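PDB 3K17: Lin0012 protein from Listeria innocua, which probably phosphorylates phosphomevalonate at the expense of ATP, as a GHMP-family kinase of the mevalonate route to isoprenoids. Local coordinates for residues V24-T29 and F178-V183; K144-A149 and E198-L203; V217-T222 and G319-A324; G13-A18 and Y115-S120; N5-K10 and L41-S46. One frame throughout, in Å; residues are numbered along the deposited sequence.

Contact 1. Residues V24-T29 and F178-V183; sequences VESGHT and FDQEWV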
# COMPACT_ATOMS: atom_id res chain seq x y z
N VAL A 24 -2.95 12.60 -35.46
CA VAL A 24 -3.04 12.86 -34.03
C VAL A 24 -2.86 14.36 -33.78
O VAL A 24 -3.31 14.89 -32.78
CB VAL A 24 -1.97 12.08 -33.21
CG1 VAL A 24 -2.04 10.59 -33.55
CG2 VAL A 24 -0.58 12.62 -33.50
N GLU A 25 -2.20 15.04 -34.72
CA GLU A 25 -1.98 16.48 -34.60
C GLU A 25 -3.28 17.22 -34.87
O GLU A 25 -4.01 16.88 -35.81
CB GLU A 25 -0.91 16.95 -35.59
CG GLU A 25 0.47 16.31 -35.40
CD GLU A 25 1.03 16.49 -34.00
OE1 GLU A 25 0.66 17.47 -33.33
OE2 GLU A 25 1.86 15.66 -33.58
N SER A 26 -3.56 18.23 -34.05
CA SER A 26 -4.78 19.02 -34.20
C SER A 26 -4.91 19.58 -35.61
O SER A 26 -3.92 19.93 -36.24
CB SER A 26 -4.78 20.17 -33.19
OG SER A 26 -4.70 19.68 -31.86
N GLY A 27 -6.14 19.66 -36.10
CA GLY A 27 -6.37 20.21 -37.43
C GLY A 27 -5.86 19.38 -38.59
O GLY A 27 -6.04 19.77 -39.74
N HIS A 28 -5.23 18.24 -38.32
CA HIS A 28 -4.75 17.41 -39.41
C HIS A 28 -5.85 16.46 -39.87
O HIS A 28 -6.76 16.13 -39.10
CB HIS A 28 -3.49 16.65 -38.99
CG HIS A 28 -2.25 17.49 -39.00
ND1 HIS A 28 -2.10 18.58 -38.17
CD2 HIS A 28 -1.12 17.40 -39.73
CE1 HIS A 28 -0.92 19.13 -38.40
NE2 HIS A 28 -0.30 18.44 -39.34
N THR A 29 -5.76 16.03 -41.12
CA THR A 29 -6.80 15.19 -41.68
C THR A 29 -6.41 13.78 -42.12
O THR A 29 -5.31 13.55 -42.62
CB THR A 29 -7.47 15.90 -42.89
OG1 THR A 29 -7.88 17.22 -42.49
CG2 THR A 29 -8.68 15.14 -43.36
N PHE A 178 -9.94 17.59 -34.01
CA PHE A 178 -10.29 18.78 -33.25
C PHE A 178 -9.06 19.27 -32.49
O PHE A 178 -8.04 18.58 -32.43
CB PHE A 178 -11.42 18.45 -32.27
CG PHE A 178 -11.10 17.31 -31.33
CD1 PHE A 178 -10.30 17.51 -30.21
CD2 PHE A 178 -11.60 16.04 -31.57
CE1 PHE A 178 -10.01 16.46 -29.33
CE2 PHE A 178 -11.31 14.97 -30.71
CZ PHE A 178 -10.52 15.18 -29.59
N ASP A 179 -9.16 20.47 -31.92
CA ASP A 179 -8.05 21.04 -31.17
C ASP A 179 -7.89 20.29 -29.85
O ASP A 179 -8.57 20.58 -28.86
CB ASP A 179 -8.31 22.52 -30.89
CG ASP A 179 -7.08 23.24 -30.39
OD1 ASP A 179 -6.30 22.64 -29.63
OD2 ASP A 179 -6.90 24.43 -30.75
N GLN A 180 -6.97 19.33 -29.85
CA GLN A 180 -6.68 18.48 -28.70
C GLN A 180 -6.39 19.22 -27.40
O GLN A 180 -6.99 18.93 -26.36
CB GLN A 180 -5.49 17.58 -29.03
CG GLN A 180 -5.74 16.63 -30.20
CD GLN A 180 -6.07 15.22 -29.74
OE1 GLN A 180 -6.91 15.02 -28.87
NE2 GLN A 180 -5.41 14.23 -30.33
N GLU A 181 -5.46 20.17 -27.46
CA GLU A 181 -5.07 20.95 -26.30
C GLU A 181 -6.25 21.77 -25.79
O GLU A 181 -6.45 21.93 -24.58
CB GLU A 181 -3.91 21.87 -26.67
CG GLU A 181 -2.96 22.16 -25.53
CD GLU A 181 -1.85 23.12 -25.94
OE1 GLU A 181 -2.17 24.26 -26.35
OE2 GLU A 181 -0.67 22.73 -25.84
N TRP A 182 -7.04 22.29 -26.72
CA TRP A 182 -8.22 23.08 -26.39
C TRP A 182 -9.17 22.25 -25.53
O TRP A 182 -9.70 22.72 -24.53
CB TRP A 182 -8.92 23.52 -27.67
CG TRP A 182 -10.10 24.41 -27.48
CD1 TRP A 182 -10.10 25.78 -27.41
CD2 TRP A 182 -11.47 24.01 -27.37
NE1 TRP A 182 -11.38 26.25 -27.27
CE2 TRP A 182 -12.24 25.18 -27.24
CE3 TRP A 182 -12.12 22.76 -27.37
CZ2 TRP A 182 -13.63 25.15 -27.12
CZ3 TRP A 182 -13.49 22.73 -27.25
CH2 TRP A 182 -14.24 23.92 -27.12
N VAL A 183 -9.37 20.99 -25.92
CA VAL A 183 -10.25 20.09 -25.20
C VAL A 183 -9.72 19.68 -23.83
O VAL A 183 -10.41 19.82 -22.82
CB VAL A 183 -10.53 18.80 -26.01
CG1 VAL A 183 -11.25 17.78 -25.14
CG2 VAL A 183 -11.37 19.13 -27.24

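Contact 2. Residues K144-A149 and E198-L203; sequences KFKLAA and EPWPML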
# COMPACT_ATOMS: atom_id res chain seq x y z
N LYS A 144 -23.18 13.20 -30.33
CA LYS A 144 -22.85 11.83 -29.94
C LYS A 144 -21.36 11.58 -30.20
O LYS A 144 -20.69 10.91 -29.41
CB LYS A 144 -23.72 10.83 -30.70
CG LYS A 144 -25.20 10.97 -30.36
CD LYS A 144 -26.04 9.80 -30.83
CE LYS A 144 -26.18 9.76 -32.34
NZ LYS A 144 -27.04 8.62 -32.77
N PHE A 145 -20.83 12.14 -31.28
CA PHE A 145 -19.42 11.96 -31.56
C PHE A 145 -18.61 12.57 -30.42
O PHE A 145 -17.63 11.98 -29.97
CB PHE A 145 -19.00 12.65 -32.86
CG PHE A 145 -17.52 12.83 -32.99
CD1 PHE A 145 -16.71 11.75 -33.34
CD2 PHE A 145 -16.93 14.05 -32.68
CE1 PHE A 145 -15.32 11.90 -33.39
CE2 PHE A 145 -15.54 14.20 -32.72
CZ PHE A 145 -14.74 13.11 -33.08
N LYS A 146 -19.02 13.75 -29.98
CA LYS A 146 -18.33 14.45 -28.90
C LYS A 146 -18.33 13.63 -27.60
O LYS A 146 -17.33 13.58 -26.90
CB LYS A 146 -18.97 15.82 -28.64
CG LYS A 146 -18.79 16.84 -29.76
CD LYS A 146 -19.45 18.15 -29.37
CE LYS A 146 -19.34 19.20 -30.46
NZ LYS A 146 -20.02 20.47 -30.05
N LEU A 147 -19.46 13.02 -27.26
CA LEU A 147 -19.53 12.21 -26.05
C LEU A 147 -18.56 11.03 -26.21
O LEU A 147 -17.75 10.76 -25.33
CB LEU A 147 -20.95 11.68 -25.84
CG LEU A 147 -22.03 12.71 -25.47
CD1 LEU A 147 -23.40 12.05 -25.54
CD2 LEU A 147 -21.76 13.27 -24.07
N ALA A 148 -18.65 10.34 -27.35
CA ALA A 148 -17.80 9.19 -27.63
C ALA A 148 -16.32 9.56 -27.68
O ALA A 148 -15.46 8.79 -27.21
CB ALA A 148 -18.23 8.54 -28.95
N ALA A 149 -16.02 10.72 -28.26
CA ALA A 149 -14.64 11.18 -28.37
C ALA A 149 -14.02 11.54 -27.01
O ALA A 149 -12.88 11.18 -26.73
CB ALA A 149 -14.56 12.39 -29.31
N GLU A 198 -20.75 23.83 -27.28
CA GLU A 198 -19.68 24.61 -27.87
C GLU A 198 -19.06 23.95 -29.10
O GLU A 198 -18.71 22.77 -29.09
CB GLU A 198 -18.58 24.85 -26.82
CG GLU A 198 -17.55 25.90 -27.20
CD GLU A 198 -18.10 27.32 -27.10
OE1 GLU A 198 -19.27 27.48 -26.67
OE2 GLU A 198 -17.36 28.27 -27.43
N PRO A 199 -18.96 24.71 -30.21
CA PRO A 199 -18.36 24.09 -31.39
C PRO A 199 -16.87 23.85 -31.10
O PRO A 199 -16.19 24.71 -30.55
CB PRO A 199 -18.59 25.13 -32.49
CG PRO A 199 -18.67 26.43 -31.73
CD PRO A 199 -19.48 26.05 -30.52
N TRP A 200 -16.37 22.67 -31.45
CA TRP A 200 -14.97 22.35 -31.20
C TRP A 200 -14.08 22.86 -32.33
O TRP A 200 -14.25 22.47 -33.48
CB TRP A 200 -14.80 20.84 -31.06
CG TRP A 200 -15.40 20.26 -29.81
CD1 TRP A 200 -16.24 20.89 -28.93
CD2 TRP A 200 -15.22 18.93 -29.32
NE1 TRP A 200 -16.59 20.03 -27.91
CE2 TRP A 200 -15.98 18.82 -28.13
CE3 TRP A 200 -14.49 17.82 -29.76
CZ2 TRP A 200 -16.03 17.64 -27.38
CZ3 TRP A 200 -14.54 16.64 -29.02
CH2 TRP A 200 -15.31 16.57 -27.84
N PRO A 201 -13.10 23.71 -32.00
CA PRO A 201 -12.24 24.20 -33.08
C PRO A 201 -11.52 23.12 -33.88
O PRO A 201 -11.09 22.10 -33.34
CB PRO A 201 -11.26 25.15 -32.36
CG PRO A 201 -11.39 24.77 -30.90
CD PRO A 201 -12.82 24.42 -30.74
N MSE A 202 -11.42 23.37 -35.19
CA MSE A 202 -10.75 22.50 -36.15
C MSE A 202 -11.45 21.21 -36.52
O MSE A 202 -11.13 20.59 -37.54
CB MSE A 202 -9.35 22.18 -35.66
CG MSE A 202 -8.46 23.39 -35.62
SE MSE A 202 -6.78 22.98 -34.81
CE MSE A 202 -6.56 24.61 -33.78
N LEU A 203 -12.41 20.79 -35.71
CA LEU A 203 -13.12 19.55 -35.97
C LEU A 203 -13.94 19.57 -37.25
O LEU A 203 -14.71 20.50 -37.49
CB LEU A 203 -14.04 19.21 -34.80
CG LEU A 203 -14.88 17.95 -34.99
CD1 LEU A 203 -13.97 16.73 -35.00
CD2 LEU A 203 -15.93 17.85 -33.88

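Contact 3. Residues V217-T222 and G319-A324; sequences VGWTGT and GDCGIA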
# COMPACT_ATOMS: atom_id res chain seq x y z
N VAL A 217 -8.89 -5.76 -48.30
CA VAL A 217 -8.42 -5.75 -46.92
C VAL A 217 -7.70 -7.06 -46.60
O VAL A 217 -8.23 -8.14 -46.83
CB VAL A 217 -9.59 -5.57 -45.92
CG1 VAL A 217 -9.07 -5.52 -44.48
CG2 VAL A 217 -10.36 -4.29 -46.25
N GLY A 218 -6.48 -6.96 -46.08
CA GLY A 218 -5.71 -8.15 -45.74
C GLY A 218 -5.13 -8.10 -44.34
O GLY A 218 -4.38 -7.20 -44.01
N TRP A 219 -5.49 -9.08 -43.51
CA TRP A 219 -4.99 -9.16 -42.13
C TRP A 219 -3.66 -9.90 -42.08
O TRP A 219 -3.56 -11.03 -42.54
CB TRP A 219 -6.02 -9.88 -41.25
CG TRP A 219 -5.63 -9.94 -39.80
CD1 TRP A 219 -5.28 -8.89 -38.99
CD2 TRP A 219 -5.63 -11.11 -38.96
NE1 TRP A 219 -5.08 -9.33 -37.71
CE2 TRP A 219 -5.29 -10.69 -37.66
CE3 TRP A 219 -5.91 -12.47 -39.19
CZ2 TRP A 219 -5.21 -11.58 -36.57
CZ3 TRP A 219 -5.83 -13.36 -38.10
CH2 TRP A 219 -5.49 -12.90 -36.81
N THR A 220 -2.64 -9.25 -41.53
CA THR A 220 -1.31 -9.85 -41.47
C THR A 220 -1.19 -10.91 -40.38
O THR A 220 -0.16 -11.56 -40.27
CB THR A 220 -0.23 -8.79 -41.21
OG1 THR A 220 -0.43 -8.22 -39.92
CG2 THR A 220 -0.30 -7.70 -42.27
N GLY A 221 -2.24 -11.05 -39.57
CA GLY A 221 -2.23 -12.05 -38.51
C GLY A 221 -1.27 -11.74 -37.39
O GLY A 221 -0.86 -12.62 -36.63
N THR A 222 -0.90 -10.47 -37.29
CA THR A 222 0.03 -10.02 -36.28
C THR A 222 -0.62 -8.95 -35.42
O THR A 222 -0.85 -7.83 -35.88
CB THR A 222 1.30 -9.45 -36.92
OG1 THR A 222 1.84 -10.40 -37.85
CG2 THR A 222 2.35 -9.13 -35.86
N GLY A 319 1.70 -4.42 -37.87
CA GLY A 319 0.88 -5.62 -37.91
C GLY A 319 -0.53 -5.23 -38.31
O GLY A 319 -0.72 -4.32 -39.12
N ASP A 320 -1.52 -5.90 -37.73
CA ASP A 320 -2.92 -5.62 -38.04
C ASP A 320 -3.19 -5.75 -39.54
O ASP A 320 -2.63 -6.62 -40.19
CB ASP A 320 -3.33 -4.24 -37.51
CG ASP A 320 -3.45 -4.21 -35.99
OD1 ASP A 320 -3.54 -5.29 -35.37
OD2 ASP A 320 -3.47 -3.10 -35.42
N CYS A 321 -4.03 -4.88 -40.09
CA CYS A 321 -4.35 -4.97 -41.51
C CYS A 321 -3.63 -4.03 -42.46
O CYS A 321 -3.21 -2.93 -42.08
CB CYS A 321 -5.85 -4.76 -41.73
SG CYS A 321 -6.94 -5.94 -40.92
N GLY A 322 -3.51 -4.50 -43.69
CA GLY A 322 -2.93 -3.71 -44.76
C GLY A 322 -4.12 -3.54 -45.71
O GLY A 322 -5.06 -4.34 -45.64
N ILE A 323 -4.10 -2.53 -46.56
CA ILE A 323 -5.21 -2.30 -47.49
C ILE A 323 -4.70 -1.98 -48.90
O ILE A 323 -3.54 -1.60 -49.06
CB ILE A 323 -6.09 -1.10 -47.05
CG1 ILE A 323 -5.22 0.16 -46.96
CG2 ILE A 323 -6.77 -1.41 -45.73
CD1 ILE A 323 -5.99 1.43 -46.68
N ALA A 324 -5.56 -2.12 -49.90
CA ALA A 324 -5.16 -1.84 -51.27
C ALA A 324 -6.32 -1.46 -52.19
O ALA A 324 -7.48 -1.78 -51.94
CB ALA A 324 -4.43 -3.05 -51.84
O HOH W 1 -4.13 -7.84 -35.65

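Contact 4. Residues G13-A18 and Y115-S120; sequences GKLYVA and YGLGSS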
# COMPACT_ATOMS: atom_id res chain seq x y z
N GLY A 13 -16.68 -1.60 -37.87
CA GLY A 13 -15.29 -1.42 -37.49
C GLY A 13 -14.72 -0.34 -38.40
O GLY A 13 -15.42 0.14 -39.29
N LYS A 14 -13.46 0.02 -38.21
CA LYS A 14 -12.85 1.07 -39.02
C LYS A 14 -11.47 0.71 -39.54
O LYS A 14 -10.79 -0.15 -38.99
CB LYS A 14 -12.73 2.36 -38.19
CG LYS A 14 -11.70 2.25 -37.05
CD LYS A 14 -10.29 2.73 -37.47
CE LYS A 14 -9.18 2.11 -36.61
NZ LYS A 14 -8.92 0.68 -37.00
N LEU A 15 -11.07 1.40 -40.59
CA LEU A 15 -9.77 1.22 -41.20
C LEU A 15 -9.26 2.56 -41.70
O LEU A 15 -9.92 3.22 -42.50
CB LEU A 15 -9.85 0.25 -42.38
CG LEU A 15 -9.85 -1.25 -42.06
CD1 LEU A 15 -10.07 -2.06 -43.32
CD2 LEU A 15 -8.51 -1.61 -41.40
N TYR A 16 -8.09 2.97 -41.21
CA TYR A 16 -7.49 4.20 -41.69
C TYR A 16 -7.06 3.90 -43.12
O TYR A 16 -6.60 2.79 -43.41
CB TYR A 16 -6.26 4.56 -40.86
CG TYR A 16 -6.58 5.42 -39.65
CD1 TYR A 16 -6.72 6.80 -39.79
CD2 TYR A 16 -6.78 4.85 -38.40
CE1 TYR A 16 -7.05 7.60 -38.70
CE2 TYR A 16 -7.12 5.64 -37.30
CZ TYR A 16 -7.26 7.01 -37.47
OH TYR A 16 -7.61 7.81 -36.40
N VAL A 17 -7.21 4.88 -44.00
CA VAL A 17 -6.83 4.69 -45.40
C VAL A 17 -5.61 5.54 -45.72
O VAL A 17 -4.76 5.13 -46.50
CB VAL A 17 -7.99 5.07 -46.35
CG1 VAL A 17 -7.53 4.95 -47.80
CG2 VAL A 17 -9.19 4.17 -46.10
N ALA A 18 -5.52 6.71 -45.09
CA ALA A 18 -4.40 7.62 -45.29
C ALA A 18 -4.35 8.67 -44.19
O ALA A 18 -5.37 8.99 -43.58
CB ALA A 18 -4.55 8.32 -46.65
N TYR A 115 -8.61 -8.00 -35.11
CA TYR A 115 -8.12 -7.70 -36.46
C TYR A 115 -7.48 -6.32 -36.52
O TYR A 115 -6.72 -6.02 -37.44
CB TYR A 115 -9.27 -7.71 -37.47
CG TYR A 115 -9.77 -9.08 -37.85
CD1 TYR A 115 -8.89 -10.08 -38.26
CD2 TYR A 115 -11.13 -9.35 -37.85
CE1 TYR A 115 -9.36 -11.32 -38.67
CE2 TYR A 115 -11.61 -10.59 -38.26
CZ TYR A 115 -10.72 -11.57 -38.67
OH TYR A 115 -11.20 -12.78 -39.11
N GLY A 116 -7.79 -5.49 -35.53
CA GLY A 116 -7.26 -4.14 -35.52
C GLY A 116 -8.24 -3.25 -36.27
O GLY A 116 -7.84 -2.38 -37.05
N LEU A 117 -9.53 -3.47 -36.04
CA LEU A 117 -10.58 -2.71 -36.70
C LEU A 117 -11.22 -1.65 -35.80
O LEU A 117 -12.34 -1.20 -36.06
CB LEU A 117 -11.64 -3.67 -37.24
CG LEU A 117 -11.01 -4.62 -38.27
CD1 LEU A 117 -11.98 -5.71 -38.71
CD2 LEU A 117 -10.56 -3.79 -39.46
N GLY A 118 -10.51 -1.24 -34.75
CA GLY A 118 -11.03 -0.22 -33.85
C GLY A 118 -11.97 -0.74 -32.78
O GLY A 118 -12.98 -0.11 -32.47
N SER A 119 -11.63 -1.88 -32.20
CA SER A 119 -12.48 -2.47 -31.17
C SER A 119 -12.91 -1.51 -30.07
O SER A 119 -14.09 -1.46 -29.75
CB SER A 119 -11.79 -3.69 -30.55
OG SER A 119 -11.66 -4.73 -31.50
N SER A 120 -11.98 -0.74 -29.51
CA SER A 120 -12.34 0.18 -28.43
C SER A 120 -13.26 1.31 -28.89
O SER A 120 -14.20 1.68 -28.19
CB SER A 120 -11.07 0.75 -27.77
OG SER A 120 -10.28 1.53 -28.67

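Contact 5. Residues N5-K10 and L41-S46; sequences NKLQVK and LTLEDS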
# COMPACT_ATOMS: atom_id res chain seq x y z
N ASN A 5 -39.56 -6.36 -26.86
CA ASN A 5 -38.86 -5.50 -27.87
C ASN A 5 -37.49 -5.03 -27.39
O ASN A 5 -37.39 -4.25 -26.44
CB ASN A 5 -39.73 -4.29 -28.22
CG ASN A 5 -40.51 -4.49 -29.51
OD1 ASN A 5 -39.94 -4.44 -30.61
ND2 ASN A 5 -41.81 -4.71 -29.38
N LYS A 6 -36.45 -5.52 -28.05
CA LYS A 6 -35.09 -5.15 -27.70
C LYS A 6 -34.55 -4.17 -28.73
O LYS A 6 -35.01 -4.13 -29.86
CB LYS A 6 -34.19 -6.39 -27.66
CG LYS A 6 -34.59 -7.42 -26.62
CD LYS A 6 -33.54 -8.51 -26.52
CE LYS A 6 -33.96 -9.62 -25.56
NZ LYS A 6 -35.15 -10.37 -26.05
N LEU A 7 -33.57 -3.37 -28.32
CA LEU A 7 -32.94 -2.40 -29.20
C LEU A 7 -31.61 -2.98 -29.65
O LEU A 7 -30.77 -3.36 -28.82
CB LEU A 7 -32.72 -1.09 -28.46
CG LEU A 7 -31.83 -0.02 -29.10
CD1 LEU A 7 -32.39 0.38 -30.45
CD2 LEU A 7 -31.75 1.18 -28.17
N GLN A 8 -31.40 -3.08 -30.96
CA GLN A 8 -30.15 -3.62 -31.49
C GLN A 8 -29.34 -2.54 -32.19
O GLN A 8 -29.83 -1.88 -33.11
CB GLN A 8 -30.41 -4.76 -32.47
CG GLN A 8 -29.13 -5.46 -32.93
CD GLN A 8 -29.30 -6.26 -34.21
OE1 GLN A 8 -29.50 -5.69 -35.29
NE2 GLN A 8 -29.22 -7.58 -34.10
N VAL A 9 -28.09 -2.37 -31.76
CA VAL A 9 -27.20 -1.37 -32.37
C VAL A 9 -25.99 -2.07 -32.97
O VAL A 9 -25.29 -2.83 -32.28
CB VAL A 9 -26.72 -0.34 -31.32
CG1 VAL A 9 -25.65 0.56 -31.94
CG2 VAL A 9 -27.91 0.50 -30.82
N LYS A 10 -25.74 -1.84 -34.25
CA LYS A 10 -24.59 -2.43 -34.91
C LYS A 10 -23.66 -1.33 -35.36
O LYS A 10 -24.04 -0.48 -36.17
CB LYS A 10 -25.02 -3.27 -36.12
CG LYS A 10 -25.99 -4.38 -35.78
CD LYS A 10 -26.36 -5.21 -37.00
CE LYS A 10 -25.51 -6.47 -37.10
NZ LYS A 10 -25.77 -7.38 -35.93
N LEU A 41 -24.57 -4.26 -30.02
CA LEU A 41 -25.00 -4.01 -28.65
C LEU A 41 -26.52 -4.15 -28.59
O LEU A 41 -27.25 -3.41 -29.27
CB LEU A 41 -24.56 -2.60 -28.21
CG LEU A 41 -24.69 -2.31 -26.71
CD1 LEU A 41 -23.85 -1.11 -26.34
CD2 LEU A 41 -26.16 -2.08 -26.34
N THR A 42 -27.00 -5.10 -27.79
CA THR A 42 -28.43 -5.33 -27.64
C THR A 42 -28.86 -4.78 -26.28
O THR A 42 -28.31 -5.17 -25.24
CB THR A 42 -28.76 -6.84 -27.75
OG1 THR A 42 -28.28 -7.32 -29.02
CG2 THR A 42 -30.26 -7.08 -27.67
N LEU A 43 -29.83 -3.87 -26.29
CA LEU A 43 -30.31 -3.23 -25.07
C LEU A 43 -31.78 -3.52 -24.80
O LEU A 43 -32.60 -3.55 -25.72
CB LEU A 43 -30.09 -1.72 -25.14
CG LEU A 43 -30.66 -0.83 -24.02
CD1 LEU A 43 -29.92 0.49 -24.01
CD2 LEU A 43 -32.17 -0.59 -24.23
N GLU A 44 -32.11 -3.70 -23.53
CA GLU A 44 -33.49 -3.97 -23.14
C GLU A 44 -33.71 -3.50 -21.72
O GLU A 44 -32.75 -3.32 -20.97
CB GLU A 44 -33.77 -5.47 -23.24
CG GLU A 44 -33.05 -6.29 -22.18
CD GLU A 44 -33.06 -7.78 -22.48
OE1 GLU A 44 -32.42 -8.19 -23.47
OE2 GLU A 44 -33.69 -8.54 -21.71
N ASP A 45 -34.96 -3.29 -21.34
CA ASP A 45 -35.27 -2.86 -19.98
C ASP A 45 -35.05 -4.06 -19.08
O ASP A 45 -35.20 -5.20 -19.51
CB ASP A 45 -36.73 -2.42 -19.86
CG ASP A 45 -37.06 -1.23 -20.74
OD1 ASP A 45 -36.35 -0.21 -20.66
OD2 ASP A 45 -38.04 -1.32 -21.52
N SER A 46 -34.67 -3.80 -17.84
CA SER A 46 -34.43 -4.85 -16.87
C SER A 46 -34.75 -4.29 -15.49
O SER A 46 -35.09 -3.12 -15.35
CB SER A 46 -32.97 -5.31 -16.93
OG SER A 46 -32.08 -4.22 -16.74

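Contact 1. Residues V24-T29 and F178-V183
Gln180 NE2 is gripped by two backbone carbonyls: Val24 O across the contact, at 3.3 Å, and Gly159 O elsewhere in the chain, the stronger partner. The Gln180 NE2 to Val24 O bond is long but well directed, with 175° at the hydrogen; it runs in the amide plane and meets an in-plane lone pair of the carbonyl. The same residue binds a second time through its backbone, Gln180 N donating to Ser26 OG at 3.1 Å. With chi1 at -59°, this hydroxyl lies beside the serine's own N, and Gln180 CG packs 3.6 Å from Ser26 OG. His28 ND1 reaches back to Ser26 O at 3.0 Å. Next to Gln180 in the chain, Asp179 OD1 accepts from Trp182 N at 3.0 Å, approached from above the carboxylate plane. Asp179 is thus the N-cap of helix 180-187, and the Gln180 bonds hold that helix start to a type II turn, Glu25 to His28, and the residue before it, in the loop between antiparallel strands 7-18 and 29-35.

Contact 2. Residues K144-A149 and E198-L203
Phe145 starts the contact: its CE2 lies 3.8 Å from Leu203 CD1 and equally near Leu203 CD2, so one ring atom meets both methyls as the two side chains run past one another in opposing senses. Lys146 carries most of the contact. Its chain is extended beyond CG and travels over one face of the Trp200 indole: CB is 3.7 Å from Trp200 CZ2, and CG stands 3.8 Å from the six-membered centroid, only 15° off the normal, a CH-pi contact. Farther out, Lys146 NZ is 4.4 Å from the five-membered centroid and 32° off the normal, an off-centre cation-pi pair. NZ also donates to Glu198 O at 2.8 Å, from above the carbonyl plane, with weak bonds to Phe195 O and Met196 O. Trp200 is itself tied by NE1 to Phe195 O. Last in sequence, Ala149 CB touches Trp200 CZ3 at 4.3 Å and sits over a face of the Phe145 ring, toward its rim. The lysine ammonium thus ends at the C-terminus of helix 192-197, where the carbonyls would favour a positive charge, and cation-pi and CH-pi contacts join helix 141-156 to the loop before strand 204-208.

Contact 3. Residues V217-T222 and G319-A324
Trp219 meets Cys321 from its first side-chain atom, CB lying 4.1 Å from Cys321 SG. A chi1 of -177° puts CG anti to the backbone N, and beyond it CD1 lies 3.7 Å from Asp320 O and 3.9 Å from Cys321 SG; the sulfur approaches the ring obliquely. At the next atom, Trp219 NE1 donates to a water at 2.7 Å that lies at the ring edge, in its plane, and this water also hydrogen-bonds Asp320 OD1 at 2.6 Å. Over one face sits Gly221 CA, 3.4 Å above the plane and over the centre, which shows how closely the turn folds back on the indole. Tyr115 meets the ring edge-to-face. Farther along, Asp320 O takes two donors from one residue, Thr220 N and Thr220 OG1; the hydroxyl, 2.7 Å from Asp320 O, comes in the carbonyl plane on a lone pair. Asp320 N answers with a nearly straight bond to Thr222 O, 2.8 Å long with 178° at the hydrogen. Before this, Gly218 and Gly322 exchange both backbone bonds as an antiparallel hydrogen-bonded pair, flanked by the non-hydrogen-bonded pairs Val217-Ile323 and Trp219-Cys321. Strands 214-219 and 321-326 are central neighbours in the four-stranded antiparallel sheet, and the glycine-rich approach to Cys321 resembles the third conserved motif of GHMP kinases.

Contact 4. Residues G13-A18 and Y115-S120
The Gly-Leu-Gly-Ser-Ser run of Gly116 to Ser120 fits the glycine-rich phosphate-binding loop of GHMP kinases, and here its Leu117 is tied to Lys14 on strand 7-18. Lys14 N donates to Leu117 O at 2.7 Å, with 166° at the hydrogen and the donor 36° above the carbonyl plane. In return Leu117 CA makes a CA-H...O contact with Lys14 O at 3.4 Å. Leu117 O is further flanked by Gly13 CA at 3.3 Å and Lys14 CG at 3.6 Å. A chi1 of 69° sets that CG between the lysine's backbone N and carbonyl carbon, and the bent chain beyond brings NZ 3.2 Å from Gly116 O. Gly118, the N-cap residue of helix 119-135, lies against Lys14 CG, where a CB would clash with it. Helix 162-169 flanks Lys14 through Asp163, Ser166 and Cys167, while Leu15 packs on Cys321 and Ile323. At the apolar end the two leucines cross obliquely, Leu15 CD2 touching Leu117 CD2 at 3.6 Å.

Contact 5. Residues N5-K10 and L41-S46
Leu7 and Leu43 form one of two hydrogen-bonded pairs that make the tight part of this contact; Val9 and Leu41 form the other. Leu7 N donates to Leu43 O at 2.8 Å and Leu43 N to Leu7 O at 2.7 Å, both nearly straight. Val9 and Leu41 exchange a matching pair of backbone bonds, and between the two pairs Thr42 CA lies 3.3 Å from Leu7 O in a CA-H...O contact. The strand segments run antiparallel at 160°, their axes 4.7 Å apart. All four apolar side chains lie on one sheet face, with Leu7 CB 4.3 Å from Leu43 CB; helix 119-135 packs there, Leu41 on Ala126 and Ala130 and Leu7 on Thr133. The other face, carrying Gln8 and Thr42, is looser and partly exposed. Near its end Lys6 and Glu44 run alongside each other in the same sense, while Lys6 CD touches Thr42 CG2 at 3.8 Å. The lysine's charge stays off the carboxylate: Lys6 NZ is 4.3 Å from Glu44 OE1, a chi4 of 66° bending NZ off the chain's line. Lys6 CE is modelled 3.0 Å from the same Glu44 OE1, tight enough to be doubtful in detail. The opposite charges therefore stop short of a salt bridge and probably add only a modest attraction, while the backbone ladder and the apolar face join strands 7-18 and 37-45.

Strand 7-18 links contacts 4 and 5: contact 5 uses its start and contact 4 its end, their centres about 24 Å apart, both reaching the large mixed sheet. Contacts 3 and 4 touch, with centres about 10 Å apart, so the second, antiparallel sheet meets the glycine-rich loop where Trp219 packs on Tyr115. Contacts 1 and 2 also touch, centres about 11 Å apart, through Asp179, Trp182 and the 198-203 loop; along the chain their segments alternate. They lie across the chain's centre from contact 3, with about 27 and 30 Å between centres. Where contact 4, about 5 Å from that centre, meets contact 3, the N-terminal and C-terminal parts of this GHMP kinase fold come together.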